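Ketol-acid reductoisomerase (NAD(+)) (uncultured archaeon GZfos26G2, PDB 4XDY) catalyses the magnesium-dependent alkyl migration and NADH-driven reduction of (S)-2-acetolactate to (R)-2,3-dihydroxy-isovalerate in the biosynthesis of branched-chain amino acids. Local coordinates at residues A[52-56]-A[57-61]; A[87-90]-A[91-95]; A[177-180]-A[181-185]; A[195-199]-A[200-204]. One frame throughout, in Å; residues are numbered along the deposited sequence.

Interaction 1 (A[52-56]-A[57-61]); sequences GNKNP and SWEKA. With NAI (1,4-dihydronicotinamide adenine dinucleotide), chain E.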
# COMPACT_ATOMS: atom_id res chain seq x y z
N GLY A 52 33.72 2.46 -15.44
CA GLY A 52 35.05 2.05 -15.04
C GLY A 52 35.09 0.98 -13.98
O GLY A 52 36.17 0.54 -13.61
N ASN A 53 33.94 0.50 -13.51
CA ASN A 53 33.90 -0.61 -12.53
C ASN A 53 33.16 -1.84 -12.97
O ASN A 53 32.37 -1.76 -13.89
CB ASN A 53 33.24 -0.13 -11.25
CG ASN A 53 34.10 0.83 -10.49
OD1 ASN A 53 35.20 0.48 -10.03
ND2 ASN A 53 33.62 2.05 -10.36
N LYS A 54 33.39 -2.96 -12.30
CA LYS A 54 32.66 -4.17 -12.59
C LYS A 54 31.17 -3.86 -12.41
O LYS A 54 30.78 -3.32 -11.39
CB LYS A 54 33.00 -5.27 -11.61
CG LYS A 54 34.42 -5.76 -11.76
CD LYS A 54 34.49 -7.26 -11.58
CE LYS A 54 35.95 -7.67 -11.50
NZ LYS A 54 36.07 -8.61 -10.35
N ASN A 55 30.36 -4.21 -13.40
CA ASN A 55 28.91 -4.07 -13.27
C ASN A 55 28.34 -5.21 -12.45
O ASN A 55 28.40 -6.35 -12.87
CB ASN A 55 28.29 -4.04 -14.67
CG ASN A 55 26.78 -3.91 -14.64
OD1 ASN A 55 26.20 -3.68 -13.58
ND2 ASN A 55 26.13 -4.07 -15.81
N PRO A 56 27.81 -4.93 -11.25
CA PRO A 56 27.23 -6.02 -10.47
C PRO A 56 26.08 -6.85 -11.16
O PRO A 56 25.89 -8.01 -10.83
CB PRO A 56 26.68 -5.32 -9.19
CG PRO A 56 27.08 -3.89 -9.29
CD PRO A 56 27.50 -3.59 -10.70
N SER A 57 25.36 -6.24 -12.10
CA SER A 57 24.29 -6.93 -12.81
C SER A 57 24.85 -8.05 -13.71
O SER A 57 24.28 -9.16 -13.79
CB SER A 57 23.55 -5.90 -13.66
OG SER A 57 22.95 -4.95 -12.81
N TRP A 58 25.96 -7.76 -14.38
CA TRP A 58 26.71 -8.80 -15.12
C TRP A 58 27.05 -10.02 -14.21
O TRP A 58 26.75 -11.18 -14.52
CB TRP A 58 27.94 -8.14 -15.78
CG TRP A 58 28.85 -9.13 -16.49
CD1 TRP A 58 29.75 -9.96 -15.92
CD2 TRP A 58 28.94 -9.35 -17.92
NE1 TRP A 58 30.39 -10.72 -16.90
CE2 TRP A 58 29.93 -10.34 -18.13
CE3 TRP A 58 28.30 -8.79 -19.03
CZ2 TRP A 58 30.28 -10.81 -19.41
CZ3 TRP A 58 28.66 -9.25 -20.31
CH2 TRP A 58 29.63 -10.25 -20.49
N GLU A 59 27.62 -9.74 -13.05
CA GLU A 59 28.05 -10.78 -12.13
C GLU A 59 26.85 -11.51 -11.61
O GLU A 59 26.84 -12.77 -11.48
CB GLU A 59 28.82 -10.13 -10.94
CG GLU A 59 30.03 -9.28 -11.32
CD GLU A 59 31.09 -10.06 -12.13
OE1 GLU A 59 31.13 -11.32 -12.11
OE2 GLU A 59 31.90 -9.41 -12.82
N LYS A 60 25.79 -10.76 -11.31
CA LYS A 60 24.68 -11.41 -10.68
C LYS A 60 24.04 -12.40 -11.66
O LYS A 60 23.65 -13.49 -11.26
CB LYS A 60 23.63 -10.41 -10.14
CG LYS A 60 22.51 -11.13 -9.37
CD LYS A 60 21.50 -10.09 -8.79
CE LYS A 60 20.45 -10.70 -7.86
NZ LYS A 60 19.57 -11.67 -8.58
N ALA A 61 23.87 -11.98 -12.91
CA ALA A 61 23.28 -12.85 -13.92
C ALA A 61 24.13 -14.14 -14.14
O ALA A 61 23.55 -15.21 -14.33
CB ALA A 61 23.15 -12.10 -15.24
PA NAI E . 17.42 -0.74 -14.67
O1A NAI E . 17.56 0.76 -14.35
O2A NAI E . 17.24 -1.71 -13.58
O5B NAI E . 18.61 -1.06 -15.71
C5B NAI E . 18.84 -2.43 -16.13
C4B NAI E . 20.38 -2.67 -16.18
O4B NAI E . 20.86 -1.84 -17.23
C3B NAI E . 21.23 -2.27 -14.94
O3B NAI E . 21.06 -3.28 -13.95
C2B NAI E . 22.62 -2.14 -15.54
O2B NAI E . 23.25 -3.42 -15.49
C1B NAI E . 22.29 -1.73 -17.00
N9A NAI E . 22.67 -0.36 -17.26
C8A NAI E . 22.37 0.71 -16.41
N7A NAI E . 22.86 1.83 -16.92
C5A NAI E . 23.51 1.49 -18.07
C6A NAI E . 24.28 2.20 -19.06
N6A NAI E . 24.50 3.52 -18.97
N1A NAI E . 24.76 1.54 -20.15
C2A NAI E . 24.59 0.21 -20.27
N3A NAI E . 23.91 -0.54 -19.42
C4A NAI E . 23.36 0.05 -18.29
O3 NAI E . 16.10 -0.85 -15.73
PN NAI E . 14.55 -1.14 -15.21
O1N NAI E . 14.16 -0.13 -14.15
O2N NAI E . 14.49 -2.58 -14.89
O5D NAI E . 13.84 -0.66 -16.53
C5D NAI E . 13.85 -1.55 -17.70
C4D NAI E . 12.64 -1.24 -18.66
O4D NAI E . 11.50 -1.73 -17.91
C3D NAI E . 12.34 0.23 -18.91
O3D NAI E . 11.81 0.40 -20.23
C2D NAI E . 11.27 0.63 -17.87
O2D NAI E . 10.47 1.76 -18.18
C1D NAI E . 10.48 -0.66 -17.80
N1N NAI E . 9.70 -0.95 -16.59
C2N NAI E . 10.34 -0.96 -15.40
C3N NAI E . 9.67 -1.26 -14.26
C7N NAI E . 10.40 -1.36 -13.03
O7N NAI E . 11.52 -0.84 -12.76
N7N NAI E . 9.92 -2.27 -12.23
C4N NAI E . 8.26 -1.58 -14.35
C5N NAI E . 7.72 -1.77 -15.66
C6N NAI E . 8.46 -1.41 -16.74
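With CG swung anti to the backbone N (chi1 179°), the amide of Asn55 folds forward beside its own carbonyl carbon and reaches the first turn of the helix, while Ser57 holds OG beside its backbone N (chi1 -64°) and turns it to the cofactor. OD1 of Asn55 accepts from Ser57 N at 3.1 Å; the donor stands well above the carbonyl plane of the amide, so the bond is made over the flat group rather than in line with a lone pair. The other branch of the same amide works on the ligand: ND2 of Asn55 donates to O2B of NAI over 3.0 Å in a nearly straight bond, and OG of Ser57 shares a 2.8 Å hydrogen bond with O3B of NAI. Asn55 and Ser57 thus each bind one of the two neighbouring hydroxyls of the adenosine ribose. Asn55 is the N-cap of helix 56-63 in the Rossmann domain, and both residues belong to the NAD(+) site, where Glu46 also hydrogen-bonds to the cofactor. Thr47 O takes a second bond from Asn55 ND2, and with the other two this probably fixes the amide's rotation. Farther round the turn, Lys60 N donates to Pro56 O at 2.8 Å, and Glu59 N makes a weak 3.5 Å bond to Asn55 O. On the outer side, the aliphatic CD of Lys54 lies 3.6 Å from OE2 of Glu59.

Interaction 2 (A[87-90]-A[91-95]); sequences DEVQ and PAIYE. With NAI (1,4-dihydronicotinamide adenine dinucleotide), chain E.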
# COMPACT_ATOMS: atom_id res chain seq x y z
N ASP A 87 15.23 3.42 -19.73
CA ASP A 87 14.67 4.08 -20.92
C ASP A 87 15.63 5.10 -21.53
O ASP A 87 15.75 5.21 -22.74
CB ASP A 87 13.32 4.76 -20.68
CG ASP A 87 12.29 3.78 -20.16
OD1 ASP A 87 11.88 2.87 -20.97
OD2 ASP A 87 11.96 3.81 -18.95
N GLU A 88 16.31 5.85 -20.67
CA GLU A 88 17.11 7.00 -21.13
C GLU A 88 18.36 6.59 -21.90
O GLU A 88 18.81 7.36 -22.73
CB GLU A 88 17.47 7.94 -19.91
CG GLU A 88 18.35 7.30 -18.81
CD GLU A 88 17.70 6.47 -17.75
OE1 GLU A 88 16.54 6.06 -17.94
OE2 GLU A 88 18.35 6.15 -16.72
N VAL A 89 18.82 5.36 -21.69
CA VAL A 89 20.02 4.87 -22.38
C VAL A 89 19.69 3.96 -23.58
O VAL A 89 20.56 3.70 -24.42
CB VAL A 89 21.04 4.15 -21.50
CG1 VAL A 89 21.59 5.15 -20.44
CG2 VAL A 89 20.52 2.90 -20.86
N GLN A 90 18.42 3.54 -23.69
CA GLN A 90 18.09 2.62 -24.81
C GLN A 90 18.45 3.17 -26.16
O GLN A 90 18.94 2.39 -26.99
CB GLN A 90 16.66 2.23 -24.77
CG GLN A 90 16.25 1.45 -23.55
CD GLN A 90 14.77 1.05 -23.58
OE1 GLN A 90 14.06 1.29 -24.55
NE2 GLN A 90 14.28 0.52 -22.42
N PRO A 91 18.17 4.44 -26.49
CA PRO A 91 18.40 4.84 -27.88
C PRO A 91 19.86 4.65 -28.35
O PRO A 91 20.09 4.02 -29.44
CB PRO A 91 17.95 6.30 -27.93
CG PRO A 91 16.93 6.40 -26.80
CD PRO A 91 17.50 5.52 -25.74
N ALA A 92 20.83 5.06 -27.52
CA ALA A 92 22.25 4.95 -27.94
C ALA A 92 22.68 3.48 -27.99
O ALA A 92 23.39 3.14 -28.91
CB ALA A 92 23.17 5.72 -27.00
N ILE A 93 22.29 2.64 -27.01
CA ILE A 93 22.67 1.29 -26.96
C ILE A 93 22.00 0.53 -28.14
O ILE A 93 22.62 -0.29 -28.82
CB ILE A 93 22.33 0.66 -25.60
CG1 ILE A 93 23.25 1.30 -24.53
CG2 ILE A 93 22.61 -0.80 -25.65
CD1 ILE A 93 22.95 0.87 -23.15
N TYR A 94 20.77 0.89 -28.44
CA TYR A 94 20.08 0.28 -29.56
C TYR A 94 20.88 0.57 -30.86
O TYR A 94 21.16 -0.34 -31.64
CB TYR A 94 18.63 0.83 -29.69
CG TYR A 94 18.03 0.50 -30.99
CD1 TYR A 94 17.49 -0.80 -31.23
CD2 TYR A 94 18.02 1.41 -32.01
CE1 TYR A 94 16.99 -1.12 -32.48
CE2 TYR A 94 17.48 1.08 -33.26
CZ TYR A 94 17.00 -0.20 -33.48
OH TYR A 94 16.48 -0.48 -34.76
N GLU A 95 21.19 1.83 -31.09
CA GLU A 95 21.82 2.25 -32.32
C GLU A 95 23.17 1.58 -32.46
O GLU A 95 23.49 1.04 -33.55
CB GLU A 95 22.02 3.77 -32.39
CG GLU A 95 20.76 4.52 -32.64
CD GLU A 95 20.21 4.25 -34.04
OE1 GLU A 95 21.00 3.99 -35.00
OE2 GLU A 95 18.97 4.28 -34.19
PA NAI E . 17.42 -0.74 -14.67
O1A NAI E . 17.56 0.76 -14.35
O2A NAI E . 17.24 -1.71 -13.58
O5B NAI E . 18.61 -1.06 -15.71
C5B NAI E . 18.84 -2.43 -16.13
C4B NAI E . 20.38 -2.67 -16.18
O4B NAI E . 20.86 -1.84 -17.23
C3B NAI E . 21.23 -2.27 -14.94
O3B NAI E . 21.06 -3.28 -13.95
C2B NAI E . 22.62 -2.14 -15.54
O2B NAI E . 23.25 -3.42 -15.49
C1B NAI E . 22.29 -1.73 -17.00
N9A NAI E . 22.67 -0.36 -17.26
C8A NAI E . 22.37 0.71 -16.41
N7A NAI E . 22.86 1.83 -16.92
C5A NAI E . 23.51 1.49 -18.07
C6A NAI E . 24.28 2.20 -19.06
N6A NAI E . 24.50 3.52 -18.97
N1A NAI E . 24.76 1.54 -20.15
C2A NAI E . 24.59 0.21 -20.27
N3A NAI E . 23.91 -0.54 -19.42
C4A NAI E . 23.36 0.05 -18.29
O3 NAI E . 16.10 -0.85 -15.73
PN NAI E . 14.55 -1.14 -15.21
O1N NAI E . 14.16 -0.13 -14.15
O2N NAI E . 14.49 -2.58 -14.89
O5D NAI E . 13.84 -0.66 -16.53
C5D NAI E . 13.85 -1.55 -17.70
C4D NAI E . 12.64 -1.24 -18.66
O4D NAI E . 11.50 -1.73 -17.91
C3D NAI E . 12.34 0.23 -18.91
O3D NAI E . 11.81 0.40 -20.23
C2D NAI E . 11.27 0.63 -17.87
O2D NAI E . 10.47 1.76 -18.18
C1D NAI E . 10.48 -0.66 -17.80
N1N NAI E . 9.70 -0.95 -16.59
C2N NAI E . 10.34 -0.96 -15.40
C3N NAI E . 9.67 -1.26 -14.26
C7N NAI E . 10.40 -1.36 -13.03
O7N NAI E . 11.52 -0.84 -12.76
N7N NAI E . 9.92 -2.27 -12.23
C4N NAI E . 8.26 -1.58 -14.35
C5N NAI E . 7.72 -1.77 -15.66
C6N NAI E . 8.46 -1.41 -16.74
O HOH W 1 20.53 7.10 -25.25
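Val89 and Ile93, four residues apart, run alongside each other in the same direction, with CG2 of Val89 3.9 Å from CD1 of Ile93. Val89 belongs to the loop after strand 80-83 of the Rossmann fold, Ile93 to helix 90-98, into which it leads. Both come over the same face of the adenine: the tip of Ile93, CD1, is 3.4 Å from C2A of NAI, and CG1 of Val89 lies 3.6 Å from the exocyclic N6A. Asp87 and Gln90 turn instead to the nicotinamide ribose. The carboxylate of Asp87 straddles its diol, OD1 accepting from O3D of NAI and OD2 from O2D, each at 2.6 Å. OD2 is also hydrogen-bonded to OG1 of Thr258 of the second subunit. With an alanine here, both ribose hydroxyls would probably lose their acceptor and the sugar would be freer to shift. NE2 of Gln90 adds only a weak bond to O3D; its amide is held chiefly by Leu85 O and Asn115. In the backbone, Ile93 N donates to Val89 O and Tyr94 N to Gln90 O. A water joins Glu88 O to Ala92 N, 3.1 Å from each.

Interaction 3 (A[177-180]-A[181-185]); sequences HWTK and AGILE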
# COMPACT_ATOMS: atom_id res chain seq x y z
N HIS A 177 3.47 -15.71 -16.36
CA HIS A 177 2.32 -15.88 -15.47
C HIS A 177 1.51 -14.59 -15.19
O HIS A 177 0.68 -14.53 -14.24
CB HIS A 177 2.71 -16.54 -14.16
CG HIS A 177 3.26 -17.95 -14.30
ND1 HIS A 177 3.51 -18.75 -13.21
CD2 HIS A 177 3.60 -18.68 -15.39
CE1 HIS A 177 3.98 -19.93 -13.63
NE2 HIS A 177 4.10 -19.89 -14.93
N TRP A 178 1.72 -13.58 -16.01
CA TRP A 178 0.98 -12.31 -15.85
C TRP A 178 -0.49 -12.53 -16.20
O TRP A 178 -1.35 -11.86 -15.72
CB TRP A 178 1.53 -11.23 -16.77
CG TRP A 178 2.98 -10.80 -16.56
CD1 TRP A 178 3.86 -11.26 -15.62
CD2 TRP A 178 3.71 -9.91 -17.39
NE1 TRP A 178 5.11 -10.73 -15.82
CE2 TRP A 178 5.06 -9.88 -16.88
CE3 TRP A 178 3.41 -9.16 -18.50
CZ2 TRP A 178 6.06 -9.13 -17.49
CZ3 TRP A 178 4.40 -8.41 -19.09
CH2 TRP A 178 5.70 -8.41 -18.57
N THR A 179 -0.75 -13.51 -17.06
CA THR A 179 -2.12 -13.90 -17.40
C THR A 179 -2.92 -14.40 -16.22
O THR A 179 -4.16 -14.35 -16.26
CB THR A 179 -2.08 -15.02 -18.51
OG1 THR A 179 -1.08 -15.98 -18.19
CG2 THR A 179 -1.77 -14.44 -19.80
N LYS A 180 -2.26 -14.82 -15.13
CA LYS A 180 -3.00 -15.18 -13.95
C LYS A 180 -3.73 -13.98 -13.32
O LYS A 180 -4.81 -14.11 -12.71
CB LYS A 180 -2.14 -15.93 -12.96
CG LYS A 180 -1.59 -17.23 -13.55
CD LYS A 180 -0.86 -17.99 -12.49
CE LYS A 180 -0.04 -19.11 -13.07
NZ LYS A 180 -0.95 -20.14 -13.64
N ALA A 181 -3.14 -12.80 -13.44
CA ALA A 181 -3.82 -11.59 -13.00
C ALA A 181 -4.65 -11.01 -14.15
O ALA A 181 -5.77 -10.54 -13.94
CB ALA A 181 -2.75 -10.54 -12.55
N GLY A 182 -4.07 -11.02 -15.35
CA GLY A 182 -4.77 -10.57 -16.54
C GLY A 182 -3.97 -9.65 -17.40
O GLY A 182 -3.15 -8.85 -16.91
N ILE A 183 -4.21 -9.77 -18.69
CA ILE A 183 -3.54 -8.99 -19.74
C ILE A 183 -4.59 -8.19 -20.51
O ILE A 183 -5.74 -8.66 -20.85
CB ILE A 183 -2.79 -9.96 -20.73
CG1 ILE A 183 -1.68 -10.66 -19.98
CG2 ILE A 183 -2.37 -9.35 -22.03
CD1 ILE A 183 -0.58 -9.76 -19.55
N LEU A 184 -4.25 -6.94 -20.76
CA LEU A 184 -5.01 -6.05 -21.63
C LEU A 184 -4.21 -5.74 -22.86
O LEU A 184 -3.01 -5.37 -22.78
CB LEU A 184 -5.29 -4.70 -20.92
CG LEU A 184 -5.95 -4.86 -19.56
CD1 LEU A 184 -6.08 -3.45 -18.97
CD2 LEU A 184 -7.31 -5.54 -19.71
N GLU A 185 -4.87 -5.85 -24.03
CA GLU A 185 -4.26 -5.37 -25.25
C GLU A 185 -4.46 -3.94 -25.48
O GLU A 185 -5.57 -3.39 -25.18
CB GLU A 185 -4.81 -6.16 -26.44
CG GLU A 185 -4.53 -7.65 -26.32
CD GLU A 185 -4.76 -8.39 -27.64
OE1 GLU A 185 -3.89 -8.35 -28.55
OE2 GLU A 185 -5.85 -8.95 -27.77
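Ile183, in strand 183-185, turns back onto the preceding turn and crosses both Trp178 and Thr179. Its CB carries CG1 beside the backbone N (chi1 -65°), and CG1 meets CG2 of Thr179 at 3.8 Å. A second bend at chi2 (-67°) sends CD1 on to CB of Trp178, also at 3.8 Å; there this methyl sits at the edge of the indole, close to its plane, with CE3 of Trp178 4.2 Å away. Replacing Ile183 by an alanine would remove both CG1 and CD1 and would probably open a gap between the strand and the edge of the indole. The turn itself is tied by Trp178 O, which accepts a nearly straight bond from Gly182 N at 2.9 Å, in the carbonyl plane, and a weaker one from Ala181 N. Gly182 takes backbone angles that would press a CB against the preceding carbonyl. Asp6 hydrogen-bonds OG1 of Thr179 and makes a salt bridge with NZ of Lys180. His177 closes helix 165-175 with a Schellman motif, and the turn leads from there into strand 183-185, which runs parallel to strand 153-157 in the Rossmann-domain sheet. Trp178 packs on Thr173 of that helix and on Val132 and Pro134 of strand 128-134.

Interaction 4 (A[195-199]-A[200-204]); sequences DLFGE and QCVLC. With MG (magnesium ion), chain C; MG (magnesium ion), chain D; HIO (N-hydroxy-N-isopropyloxamic acid), chain H.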
# COMPACT_ATOMS: atom_id res chain seq x y z
N ASP A 195 1.01 4.82 -18.18
CA ASP A 195 2.12 4.38 -17.29
C ASP A 195 2.81 5.60 -16.66
O ASP A 195 3.01 5.66 -15.47
CB ASP A 195 3.12 3.56 -18.06
CG ASP A 195 4.18 2.95 -17.14
OD1 ASP A 195 3.84 1.97 -16.45
OD2 ASP A 195 5.27 3.56 -17.08
N LEU A 196 3.17 6.53 -17.50
CA LEU A 196 3.79 7.78 -17.08
C LEU A 196 2.87 8.53 -16.12
O LEU A 196 3.28 8.91 -15.03
CB LEU A 196 4.15 8.61 -18.25
CG LEU A 196 5.32 8.16 -19.13
CD1 LEU A 196 5.48 9.11 -20.29
CD2 LEU A 196 6.66 8.10 -18.40
N PHE A 197 1.58 8.62 -16.50
CA PHE A 197 0.62 9.27 -15.61
C PHE A 197 0.54 8.61 -14.25
O PHE A 197 0.58 9.29 -13.21
CB PHE A 197 -0.79 9.25 -16.25
CG PHE A 197 -1.83 9.77 -15.34
CD1 PHE A 197 -1.97 11.13 -15.18
CD2 PHE A 197 -2.61 8.94 -14.60
CE1 PHE A 197 -2.97 11.63 -14.32
CE2 PHE A 197 -3.56 9.42 -13.68
CZ PHE A 197 -3.74 10.79 -13.55
N GLY A 198 0.39 7.30 -14.25
CA GLY A 198 0.19 6.54 -13.01
C GLY A 198 1.38 6.70 -12.07
O GLY A 198 1.21 6.94 -10.89
N GLU A 199 2.60 6.56 -12.58
CA GLU A 199 3.74 6.61 -11.70
C GLU A 199 3.89 8.07 -11.16
O GLU A 199 4.27 8.23 -9.99
CB GLU A 199 5.02 6.08 -12.38
CG GLU A 199 5.50 6.86 -13.54
CD GLU A 199 6.32 6.07 -14.57
OE1 GLU A 199 6.23 4.80 -14.62
OE2 GLU A 199 7.12 6.73 -15.30
N GLN A 200 3.67 9.06 -12.01
CA GLN A 200 3.82 10.46 -11.63
C GLN A 200 2.78 10.89 -10.57
O GLN A 200 3.11 11.59 -9.60
CB GLN A 200 3.70 11.35 -12.85
CG GLN A 200 4.95 11.32 -13.68
CD GLN A 200 4.79 11.94 -15.04
OE1 GLN A 200 3.92 12.78 -15.26
NE2 GLN A 200 5.64 11.51 -16.02
N CYS A 201 1.54 10.58 -10.85
CA CYS A 201 0.41 11.22 -10.18
C CYS A 201 -0.15 10.37 -9.03
O CYS A 201 -0.90 10.93 -8.22
CB CYS A 201 -0.68 11.57 -11.16
SG CYS A 201 -0.08 12.80 -12.38
N VAL A 202 0.04 9.06 -9.08
CA VAL A 202 -0.65 8.15 -8.15
C VAL A 202 0.33 7.29 -7.38
O VAL A 202 0.46 7.35 -6.15
CB VAL A 202 -1.71 7.25 -8.87
CG1 VAL A 202 -2.40 6.33 -7.86
CG2 VAL A 202 -2.72 8.16 -9.59
N LEU A 203 1.00 6.40 -8.11
CA LEU A 203 1.78 5.36 -7.47
C LEU A 203 3.06 5.84 -6.79
O LEU A 203 3.41 5.29 -5.72
CB LEU A 203 2.16 4.29 -8.49
CG LEU A 203 1.07 3.50 -9.24
CD1 LEU A 203 1.69 2.61 -10.31
CD2 LEU A 203 0.30 2.66 -8.24
N CYS A 204 3.77 6.78 -7.37
CA CYS A 204 5.09 7.15 -6.84
C CYS A 204 4.99 8.65 -6.43
O CYS A 204 5.11 8.96 -5.26
CB CYS A 204 6.19 6.91 -7.86
SG CYS A 204 6.24 5.18 -8.44
MG MG C . 6.97 3.39 -15.91
MG MG D . 4.28 1.33 -14.59
C1 HIO H . 8.29 2.24 -13.68
O11 HIO H . 8.54 2.99 -14.66
O12 HIO H . 9.10 1.77 -12.81
C2 HIO H . 6.82 1.81 -13.70
O2 HIO H . 6.19 1.97 -14.78
N3 HIO H . 6.17 1.40 -12.63
O3 HIO H . 4.91 0.68 -12.80
C4 HIO H . 6.66 1.55 -11.29
C41 HIO H . 5.55 2.17 -10.43
C42 HIO H . 7.09 0.16 -10.84
O HOH W 2 3.60 3.21 -13.90
O HOH W 3 7.60 9.37 -15.05
O HOH W 4 7.95 4.92 -16.91
O HOH W 5 7.71 1.94 -17.33
O HOH W 6 4.75 -0.47 -15.74
O HOH W 7 2.25 0.56 -14.37
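Asp195 and Glu199, one turn apart on helix 188-203, meet at a magnesium ion: OD2 of Asp195 and OE1 of Glu199 bind it at 2.1 and 2.0 Å. Asp195 also bridges, since its OD1 binds the second magnesium at 2.0 Å; its CG lies anti to the backbone N (chi1 -173°), directing the carboxylate to the metal pair. O2 of the inhibitor HIO joins both ions, its O11 and O3 each bind one, and waters complete the six-coordinate shells. Such a two-magnesium site is where the methyl migration takes place. Among the hydrogen bonds, OE2 of Glu199 accepts from one metal-bound water and from a second water that accepts from NE2 of Gln200. Lys135 reaches OD1 of Asp195. Gly198 O takes two backbone donors, Val202 N at 3.0 Å and Leu203 N at 2.8 Å, one from each side of its plane, as the helix widens into a pi-type turn. The apolar contacts include Cys201 CB over one face of the Phe197 ring, a CH-pi contact 4.1 Å from the centroid, with SG oblique to the ring. Cys204 SG and Leu203 CD1 touch the inhibitor's methyl C41, at 3.7 and 3.9 Å. Helix 273-287 packs on Leu196, Phe197, Gln200 and Cys201, helix 290-300 on Leu196 and Gln200, and the second subunit places Ala259 on Glu199 and Glu231 on Leu203.

Interactions 1 and 2 hold the same dinucleotide at different places, the first at the adenosine ribose and the second at the adenine and the nicotinamide ribose; their centres are 19 Å apart and their nearest atoms about 9 Å. Interaction 4, in the C-terminal knotted domain, binds both magnesium ions and lines the inhibitor site, next to the nicotinamide end. It comes within about 7 Å of interaction 2, and Asp87 is about 6 Å from a magnesium ion, so cofactor and metal sites adjoin across the two domains. Interaction 3 stands apart: Trp178 is about 8 Å from the cofactor, and strand 183-185 leads into helix 188-203 of interaction 4. Interactions 2, 3 and 4 touch the second subunit.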